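Local coordinates for protein putative peptidase (Clostridium acetobutylicum, PDB 3K9T) that binds one zinc ion per subunit and probably acts in the biosynthesis of modified polysaccharides, and is not expected to have peptidase activity despite its low similarity to aminopeptidases, at residues E354-Y359 with M414-I419; E389-W394 with K420-A425. All coordinates share one frame; numbering follows the deposited sequence.

Interaction 1. Residues E354-Y359 with M414-I419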
ATOM      1  N   GLU A 354      23.548 -10.592  13.138  1.00 29.46           N
ATOM      2  CA  GLU A 354      23.954 -11.329  14.330  1.00 32.73           C
ATOM      3  C   GLU A 354      23.131 -11.007  15.574  1.00 21.84           C
ATOM      4  O   GLU A 354      22.810 -11.895  16.344  1.00 32.29           O
ATOM      5  CB  GLU A 354      25.412 -10.998  14.608  1.00 24.02           C
ATOM      6  CG  GLU A 354      26.371 -11.661  13.669  1.00 26.38           C
ATOM      7  CD  GLU A 354      26.645 -13.087  14.045  1.00 27.65           C
ATOM      8  OE1 GLU A 354      26.901 -13.321  15.238  1.00 31.59           O
ATOM      9  OE2 GLU A 354      26.603 -13.966  13.147  1.00 22.07           O
ATOM     10  N   ASN A 355      22.796  -9.726  15.756  1.00 34.08           N
ATOM     11  CA  ASN A 355      22.057  -9.260  16.934  1.00 24.13           C
ATOM     12  C   ASN A 355      20.540  -9.125  16.796  1.00 25.45           C
ATOM     13  O   ASN A 355      19.905  -8.542  17.676  1.00 27.00           O
ATOM     14  CB  ASN A 355      22.631  -7.915  17.415  1.00 31.98           C
ATOM     15  CG  ASN A 355      24.049  -8.043  17.937  1.00 32.30           C
ATOM     16  OD1 ASN A 355      24.299  -8.799  18.864  1.00 35.78           O
ATOM     17  ND2 ASN A 355      24.988  -7.291  17.340  1.00 38.90           N
ATOM     18  N   ASN A 356      19.962  -9.651  15.718  1.00 23.38           N
ATOM     19  CA  ASN A 356      18.514  -9.589  15.501  1.00 29.13           C
ATOM     20  C   ASN A 356      17.796 -10.666  16.300  1.00 20.92           C
ATOM     21  O   ASN A 356      17.213 -11.581  15.729  1.00 25.58           O
ATOM     22  CB  ASN A 356      18.148  -9.744  14.006  1.00 20.39           C
ATOM     23  CG  ASN A 356      16.664  -9.467  13.727  1.00 23.13           C
ATOM     24  OD1 ASN A 356      16.035  -8.723  14.464  1.00 27.46           O
ATOM     25  ND2 ASN A 356      16.113 -10.052  12.657  1.00 23.17           N
ATOM     26  N   ARG A 357      17.767 -10.519  17.615  1.00 37.90           N
ATOM     27  CA  ARG A 357      17.139 -11.530  18.462  1.00 20.87           C
ATOM     28  C   ARG A 357      15.618 -11.354  18.630  1.00 26.03           C
ATOM     29  O   ARG A 357      15.046 -10.376  18.163  1.00 17.71           O
ATOM     30  CB  ARG A 357      17.874 -11.594  19.782  1.00 40.49           C
ATOM     31  CG  ARG A 357      19.265 -12.122  19.591  1.00 48.72           C
ATOM     32  CD  ARG A 357      20.136 -11.984  20.826  1.00 83.28           C
ATOM     33  NE  ARG A 357      21.510 -12.112  20.375  1.00 77.74           N
ATOM     34  CZ  ARG A 357      22.081 -13.263  20.032  1.00134.69           C
ATOM     35  NH1 ARG A 357      21.428 -14.424  20.128  1.00 70.37           N
ATOM     36  NH2 ARG A 357      23.333 -13.255  19.603  1.00 73.99           N
ATOM     37  N   THR A 358      14.964 -12.369  19.210  1.00 20.00           N
ATOM     38  CA  THR A 358      13.561 -12.265  19.598  1.00 23.48           C
ATOM     39  C   THR A 358      13.472 -12.533  21.082  1.00 21.52           C
ATOM     40  O   THR A 358      14.110 -13.434  21.577  1.00 24.29           O
ATOM     41  CB  THR A 358      12.655 -13.187  18.822  1.00 24.79           C
ATOM     42  OG1 THR A 358      12.688 -12.792  17.449  1.00 24.47           O
ATOM     43  CG2 THR A 358      11.231 -13.063  19.325  1.00 16.22           C
ATOM     44  N   TYR A 359      12.721 -11.690  21.785  1.00 26.92           N
ATOM     45  CA  TYR A 359      12.606 -11.767  23.230  1.00 25.04           C
ATOM     46  C   TYR A 359      11.158 -11.836  23.691  1.00 18.58           C
ATOM     47  O   TYR A 359      10.218 -11.511  22.963  1.00 23.77           O
ATOM     48  CB  TYR A 359      13.220 -10.533  23.897  1.00 17.51           C
ATOM     49  CG  TYR A 359      14.715 -10.312  23.742  1.00 14.88           C
ATOM     50  CD1 TYR A 359      15.620 -10.843  24.661  1.00 38.89           C
ATOM     51  CD2 TYR A 359      15.217  -9.482  22.743  1.00 37.90           C
ATOM     52  CE1 TYR A 359      16.998 -10.589  24.553  1.00 34.04           C
ATOM     53  CE2 TYR A 359      16.591  -9.221  22.627  1.00 28.20           C
ATOM     54  CZ  TYR A 359      17.470  -9.781  23.529  1.00 43.26           C
ATOM     55  OH  TYR A 359      18.815  -9.528  23.399  1.00 37.02           O
HETATM   56  N   MSE A 414      12.781   3.601  14.668  1.00 27.56           N
HETATM   57  CA  MSE A 414      14.051   3.918  15.292  1.00 33.57           C
HETATM   58  C   MSE A 414      15.158   3.094  14.663  1.00 27.15           C
HETATM   59  O   MSE A 414      14.929   2.043  14.065  1.00 27.15           O
HETATM   60  CB  MSE A 414      14.010   3.715  16.814  1.00 27.53           C
HETATM   61  CG  MSE A 414      12.997   4.574  17.557  1.00 31.26           C
HETATM   62 SE   MSE A 414      13.012   4.110  19.415  0.75 13.03          SE
HETATM   63  CE  MSE A 414      12.107   5.582  20.214  1.00 14.19           C
ATOM     64  N   GLU A 415      16.362   3.613  14.810  1.00 22.26           N
ATOM     65  CA  GLU A 415      17.559   2.949  14.393  1.00 30.48           C
ATOM     66  C   GLU A 415      17.790   1.622  15.154  1.00 26.51           C
ATOM     67  O   GLU A 415      17.501   1.493  16.340  1.00 25.46           O
ATOM     68  CB  GLU A 415      18.718   3.909  14.599  1.00 26.31           C
ATOM     69  CG  GLU A 415      19.934   3.541  13.825  1.00 45.59           C
ATOM     70  CD  GLU A 415      20.957   2.950  14.690  1.00 69.17           C
ATOM     71  OE1 GLU A 415      21.256   3.625  15.696  1.00 51.58           O
ATOM     72  OE2 GLU A 415      21.455   1.847  14.356  1.00 31.26           O
ATOM     73  N   PHE A 416      18.340   0.644  14.452  1.00 28.22           N
ATOM     74  CA  PHE A 416      18.465  -0.689  14.992  1.00 21.94           C
ATOM     75  C   PHE A 416      19.297  -0.751  16.271  1.00 20.33           C
ATOM     76  O   PHE A 416      18.864  -1.344  17.248  1.00 28.08           O
ATOM     77  CB  PHE A 416      19.014  -1.667  13.945  1.00 22.96           C
ATOM     78  CG  PHE A 416      19.160  -3.093  14.479  1.00 32.82           C
ATOM     79  CD1 PHE A 416      18.095  -3.957  14.501  1.00 18.63           C
ATOM     80  CD2 PHE A 416      20.360  -3.531  15.001  1.00 18.38           C
ATOM     81  CE1 PHE A 416      18.238  -5.229  15.006  1.00 26.85           C
ATOM     82  CE2 PHE A 416      20.508  -4.794  15.518  1.00 40.95           C
ATOM     83  CZ  PHE A 416      19.456  -5.639  15.532  1.00 19.89           C
ATOM     84  N   ARG A 417      20.481  -0.150  16.292  1.00 19.28           N
ATOM     85  CA  ARG A 417      21.281  -0.197  17.514  1.00 30.91           C
ATOM     86  C   ARG A 417      20.585   0.382  18.743  1.00 14.78           C
ATOM     87  O   ARG A 417      20.812  -0.067  19.846  1.00 23.02           O
ATOM     88  CB  ARG A 417      22.621   0.465  17.319  1.00 21.96           C
ATOM     89  CG  ARG A 417      23.525  -0.294  16.377  1.00 23.99           C
ATOM     90  CD  ARG A 417      24.945  -0.128  16.782  1.00 29.75           C
ATOM     91  NE  ARG A 417      25.868  -0.688  15.806  1.00 29.87           N
ATOM     92  CZ  ARG A 417      27.077  -1.161  16.106  1.00 23.70           C
ATOM     93  NH1 ARG A 417      27.510  -1.177  17.372  1.00 40.50           N
ATOM     94  NH2 ARG A 417      27.853  -1.629  15.133  1.00 37.88           N
ATOM     95  N   ARG A 418      19.737   1.379  18.553  1.00 29.34           N
ATOM     96  CA  ARG A 418      18.992   1.964  19.671  1.00 20.44           C
ATOM     97  C   ARG A 418      18.069   0.942  20.340  1.00 16.19           C
ATOM     98  O   ARG A 418      17.953   0.849  21.573  1.00 21.37           O
ATOM     99  CB  ARG A 418      18.146   3.094  19.138  1.00 23.61           C
ATOM    100  CG  ARG A 418      17.803   4.089  20.146  1.00 48.85           C
ATOM    101  CD  ARG A 418      17.141   5.263  19.505  1.00 36.41           C
ATOM    102  NE  ARG A 418      16.381   5.936  20.529  1.00 81.50           N
ATOM    103  CZ  ARG A 418      15.384   6.768  20.301  1.00 43.12           C
ATOM    104  NH1 ARG A 418      15.019   7.029  19.058  1.00 42.30           N
ATOM    105  NH2 ARG A 418      14.753   7.332  21.339  1.00 37.50           N
ATOM    106  N   ILE A 419      17.416   0.170  19.490  1.00 23.66           N
ATOM    107  CA  ILE A 419      16.563  -0.901  19.926  1.00 20.06           C
ATOM    108  C   ILE A 419      17.396  -1.985  20.602  1.00 26.04           C
ATOM    109  O   ILE A 419      17.028  -2.462  21.652  1.00 20.89           O
ATOM    110  CB  ILE A 419      15.747  -1.435  18.745  1.00 14.18           C
ATOM    111  CG1 ILE A 419      14.862  -0.290  18.177  1.00 33.86           C
ATOM    112  CG2 ILE A 419      14.962  -2.651  19.163  1.00 18.81           C
ATOM    113  CD1 ILE A 419      14.015   0.427  19.193  1.00 12.94           C
TER
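The ring of Phe416 drives its far edge into the backbone at Asn355 and Asn356, near the end of helix 336-355. Asn355 O, Asn355 C and Asn356 N lie at or near the ring plane around this edge, so the phenyl meets the peptide link with its rim. The tip atom, Phe416 CZ, comes 3.6 Å from Asn355 O and 4.0 Å from Asn356 N. With CG opposite the backbone nitrogen (chi1 -180°), the ring extends straight out from the first turn of its helix and bridges backbones whose CA atoms stay 8.9 Å apart between Asn356 and Phe416. On one flank Asn355 CB stands 4.2 Å from Phe416 CE2. On the other, the carboxamide of Asn356 crosses the ring steeply, the two planes 72° apart, and Asn356 OD1 sits 4.2 Å from Phe416 CE1. That amide is held by others: its ND2 bonds Glu271 and its OD1 takes the N-H of Leu406. Glu415 N-caps the helix behind the ring, Arg417 N reaching Glu415 OE2 at 2.9 Å from well above the carboxylate plane. Leu405 of helix 405-412 also packs on Phe416, so the ring touches both that helix and the inverse gamma turn centred on Asn356, which leads from helix 336-355 into strand 358-361.

Interaction 2. Residues E389-W394 with K420-A425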
ATOM      1  N   GLU A 389      14.636   5.815  27.267  1.00 36.88           N
ATOM      2  CA  GLU A 389      13.393   5.200  27.720  1.00 42.59           C
ATOM      3  C   GLU A 389      12.374   4.887  26.625  1.00 38.68           C
ATOM      4  O   GLU A 389      11.613   3.930  26.740  1.00 21.62           O
ATOM      5  CB  GLU A 389      12.777   6.044  28.824  1.00 29.50           C
ATOM      6  CG  GLU A 389      12.776   7.543  28.557  1.00 64.25           C
ATOM      7  CD  GLU A 389      11.584   8.221  29.197  1.00384.40           C
ATOM      8  OE1 GLU A 389      11.107   7.705  30.230  1.00 50.01           O
ATOM      9  OE2 GLU A 389      11.108   9.249  28.663  1.00 61.15           O
ATOM     10  N   PHE A 390      12.381   5.654  25.546  1.00 34.89           N
ATOM     11  CA  PHE A 390      11.447   5.415  24.442  1.00 24.47           C
ATOM     12  C   PHE A 390      11.739   4.094  23.759  1.00 37.53           C
ATOM     13  O   PHE A 390      10.841   3.299  23.574  1.00 29.58           O
ATOM     14  CB  PHE A 390      11.488   6.559  23.441  1.00 50.68           C
ATOM     15  CG  PHE A 390      11.215   7.869  24.066  1.00 47.09           C
ATOM     16  CD1 PHE A 390       9.913   8.236  24.351  1.00 32.06           C
ATOM     17  CD2 PHE A 390      12.267   8.699  24.463  1.00 72.77           C
ATOM     18  CE1 PHE A 390       9.646   9.449  24.974  1.00 43.04           C
ATOM     19  CE2 PHE A 390      12.019   9.906  25.090  1.00 60.73           C
ATOM     20  CZ  PHE A 390      10.700  10.285  25.346  1.00 50.00           C
ATOM     21  N   ALA A 391      12.993   3.850  23.401  1.00 33.45           N
ATOM     22  CA  ALA A 391      13.361   2.555  22.856  1.00 13.24           C
ATOM     23  C   ALA A 391      12.927   1.412  23.824  1.00 20.43           C
ATOM     24  O   ALA A 391      12.408   0.352  23.414  1.00 17.49           O
ATOM     25  CB  ALA A 391      14.903   2.486  22.605  1.00 14.22           C
HETATM   26  N   MSE A 392      13.149   1.606  25.111  1.00 12.04           N
HETATM   27  CA  MSE A 392      12.861   0.510  26.051  1.00 22.05           C
HETATM   28  C   MSE A 392      11.395   0.165  26.043  1.00  8.80           C
HETATM   29  O   MSE A 392      11.046  -1.023  26.019  1.00 26.16           O
HETATM   30  CB  MSE A 392      13.322   0.844  27.468  1.00 14.52           C
HETATM   31  CG  MSE A 392      14.811   0.828  27.575  1.00 36.37           C
HETATM   32 SE   MSE A 392      15.469   0.844  29.380  0.75 23.19          SE
HETATM   33  CE  MSE A 392      14.036   1.666  30.426  1.00 12.21           C
ATOM     34  N   PHE A 393      10.541   1.204  26.056  1.00 20.39           N
ATOM     35  CA  PHE A 393       9.089   1.018  26.066  1.00 33.06           C
ATOM     36  C   PHE A 393       8.584   0.269  24.835  1.00 19.42           C
ATOM     37  O   PHE A 393       7.640  -0.515  24.939  1.00 23.69           O
ATOM     38  CB  PHE A 393       8.348   2.346  26.197  1.00 25.31           C
ATOM     39  CG  PHE A 393       8.457   2.978  27.559  1.00 18.76           C
ATOM     40  CD1 PHE A 393       8.103   2.272  28.702  1.00 32.92           C
ATOM     41  CD2 PHE A 393       8.835   4.319  27.688  1.00 27.01           C
ATOM     42  CE1 PHE A 393       8.177   2.873  29.959  1.00 34.54           C
ATOM     43  CE2 PHE A 393       8.927   4.919  28.934  1.00 18.63           C
ATOM     44  CZ  PHE A 393       8.581   4.195  30.072  1.00 34.94           C
ATOM     45  N   TRP A 394       9.192   0.528  23.677  1.00 18.62           N
ATOM     46  CA  TRP A 394       8.897  -0.248  22.466  1.00 22.73           C
ATOM     47  C   TRP A 394       9.267  -1.715  22.600  1.00 28.96           C
ATOM     48  O   TRP A 394       8.470  -2.582  22.220  1.00 20.67           O
ATOM     49  CB  TRP A 394       9.637   0.291  21.257  1.00 21.93           C
ATOM     50  CG  TRP A 394       8.910   1.353  20.519  1.00 19.89           C
ATOM     51  CD1 TRP A 394       9.300   2.638  20.356  1.00 26.66           C
ATOM     52  CD2 TRP A 394       7.661   1.222  19.863  1.00 25.75           C
ATOM     53  NE1 TRP A 394       8.379   3.320  19.625  1.00 24.22           N
ATOM     54  CE2 TRP A 394       7.361   2.475  19.294  1.00 14.39           C
ATOM     55  CE3 TRP A 394       6.753   0.170  19.709  1.00 22.33           C
ATOM     56  CZ2 TRP A 394       6.206   2.705  18.544  1.00 16.28           C
ATOM     57  CZ3 TRP A 394       5.588   0.396  18.982  1.00 18.80           C
ATOM     58  CH2 TRP A 394       5.317   1.657  18.413  1.00 21.63           C
ATOM     59  N   LYS A 420      18.543  -2.315  20.018  1.00 23.02           N
ATOM     60  CA  LYS A 420      19.406  -3.381  20.513  1.00 28.48           C
ATOM     61  C   LYS A 420      19.931  -3.098  21.907  1.00 20.34           C
ATOM     62  O   LYS A 420      19.883  -3.947  22.811  1.00 22.20           O
ATOM     63  CB  LYS A 420      20.579  -3.560  19.540  1.00 22.69           C
ATOM     64  CG  LYS A 420      21.384  -4.834  19.736  1.00 23.71           C
ATOM     65  CD  LYS A 420      22.469  -4.689  20.803  1.00 26.30           C
ATOM     66  CE  LYS A 420      23.427  -5.868  20.778  1.00 29.62           C
ATOM     67  NZ  LYS A 420      24.339  -5.860  21.949  1.00 23.33           N
ATOM     68  N   TYR A 421      20.438  -1.890  22.081  1.00 22.45           N
ATOM     69  CA  TYR A 421      20.976  -1.493  23.353  1.00 31.62           C
ATOM     70  C   TYR A 421      19.863  -1.346  24.388  1.00 11.72           C
ATOM     71  O   TYR A 421      20.081  -1.620  25.568  1.00 31.93           O
ATOM     72  CB  TYR A 421      21.791  -0.208  23.213  1.00 13.28           C
ATOM     73  CG  TYR A 421      23.027  -0.358  22.365  1.00 20.84           C
ATOM     74  CD1 TYR A 421      23.884  -1.449  22.537  1.00 17.49           C
ATOM     75  CD2 TYR A 421      23.382   0.621  21.431  1.00 17.81           C
ATOM     76  CE1 TYR A 421      25.023  -1.586  21.773  1.00 20.58           C
ATOM     77  CE2 TYR A 421      24.532   0.486  20.639  1.00 16.59           C
ATOM     78  CZ  TYR A 421      25.351  -0.613  20.818  1.00 14.92           C
ATOM     79  OH  TYR A 421      26.482  -0.752  20.040  1.00 32.02           O
ATOM     80  N   ALA A 422      18.664  -0.956  23.954  1.00 31.40           N
ATOM     81  CA  ALA A 422      17.538  -0.888  24.882  1.00 23.35           C
ATOM     82  C   ALA A 422      17.212  -2.302  25.381  1.00 23.11           C
ATOM     83  O   ALA A 422      17.054  -2.519  26.578  1.00 28.28           O
ATOM     84  CB  ALA A 422      16.321  -0.176  24.252  1.00 19.69           C
ATOM     85  N   ALA A 423      17.170  -3.255  24.448  1.00 26.99           N
ATOM     86  CA  ALA A 423      16.937  -4.668  24.737  1.00 25.01           C
ATOM     87  C   ALA A 423      18.036  -5.254  25.623  1.00 29.34           C
ATOM     88  O   ALA A 423      17.764  -6.106  26.469  1.00 25.58           O
ATOM     89  CB  ALA A 423      16.834  -5.467  23.430  1.00  8.38           C
ATOM     90  N   ASP A 424      19.276  -4.818  25.420  1.00 28.85           N
ATOM     91  CA  ASP A 424      20.382  -5.292  26.261  1.00 19.84           C
ATOM     92  C   ASP A 424      20.095  -4.949  27.706  1.00 38.14           C
ATOM     93  O   ASP A 424      20.107  -5.807  28.577  1.00 22.68           O
ATOM     94  CB  ASP A 424      21.733  -4.664  25.866  1.00 28.33           C
ATOM     95  CG  ASP A 424      22.316  -5.261  24.594  1.00 34.49           C
ATOM     96  OD1 ASP A 424      21.816  -6.314  24.176  1.00 21.12           O
ATOM     97  OD2 ASP A 424      23.262  -4.688  24.004  1.00 21.04           O
ATOM     98  N   ALA A 425      19.829  -3.676  27.942  1.00 19.17           N
ATOM     99  CA  ALA A 425      19.605  -3.162  29.283  1.00 22.42           C
ATOM    100  C   ALA A 425      18.441  -3.892  29.986  1.00 23.20           C
ATOM    101  O   ALA A 425      18.508  -4.234  31.170  1.00 27.38           O
ATOM    102  CB  ALA A 425      19.342  -1.679  29.190  1.00  8.26           C
TER
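Ala422 CB projects from helix 416-428 into the flank of helix 389-398 and meets Ala391 CB at 3.4 Å, methyl against methyl. Beside that pair, the same Ala422 CB lies 3.7 Å from the backbone nitrogen of Met392 and 3.8 Å from its CG. The close approach depends on the small side chains: the CA atoms of Met392 and Ala422 are only 5.0 Å apart, so the helices touch almost backbone to backbone. Met392, a selenomethionine here, sends its CG away from its own carbonyl carbon (chi1 -71°), which lays the start of the chain alongside the Ala422 methyl. Farther out the chain bends at its third torsion, and the side chain also touches Leu370 and Leu426. Ala391 packs in addition on Ile419, three residues before Ala422 and so about one turn earlier on the same face, continuing the apolar seam along helix 416-428. Away from the seam, Lys420 NZ bonds Asp424 OD2 at 2.6 Å, meeting the lone pair on the side of the other oxygen; the salt bridge ties successive turns of one helix together, and Glu3 is a second partner of the ammonium. Behind helix 389-398, Trp295 of a second subunit meets the rings of Phe390, edge-to-face, and Trp394. Close alanine-mediated packing of two helices forms part of the three-helix core of the permutated winged helix-turn-helix domain.

Both contacts use helix 416-428: interaction 1 uses Phe416 at its N-terminal turn, interaction 2 the next turns, and their centres lie about 9 Å apart. Along the chain the segments alternate, 354-359, 389-394, 414-419, 420-425, so one helix packs against two earlier parts of the chain. The two contacts also touch directly, with Met414 CE 3.4 Å from Phe390 CB and Asn355 OD1 3.6 Å from Lys420 CE. Interaction 1 packs helix 416-428 on the link between helix 336-355 and strand 358-361; interaction 2 pairs it with helix 389-398, both within the winged helix-turn-helix region. Both are remote from the zinc site.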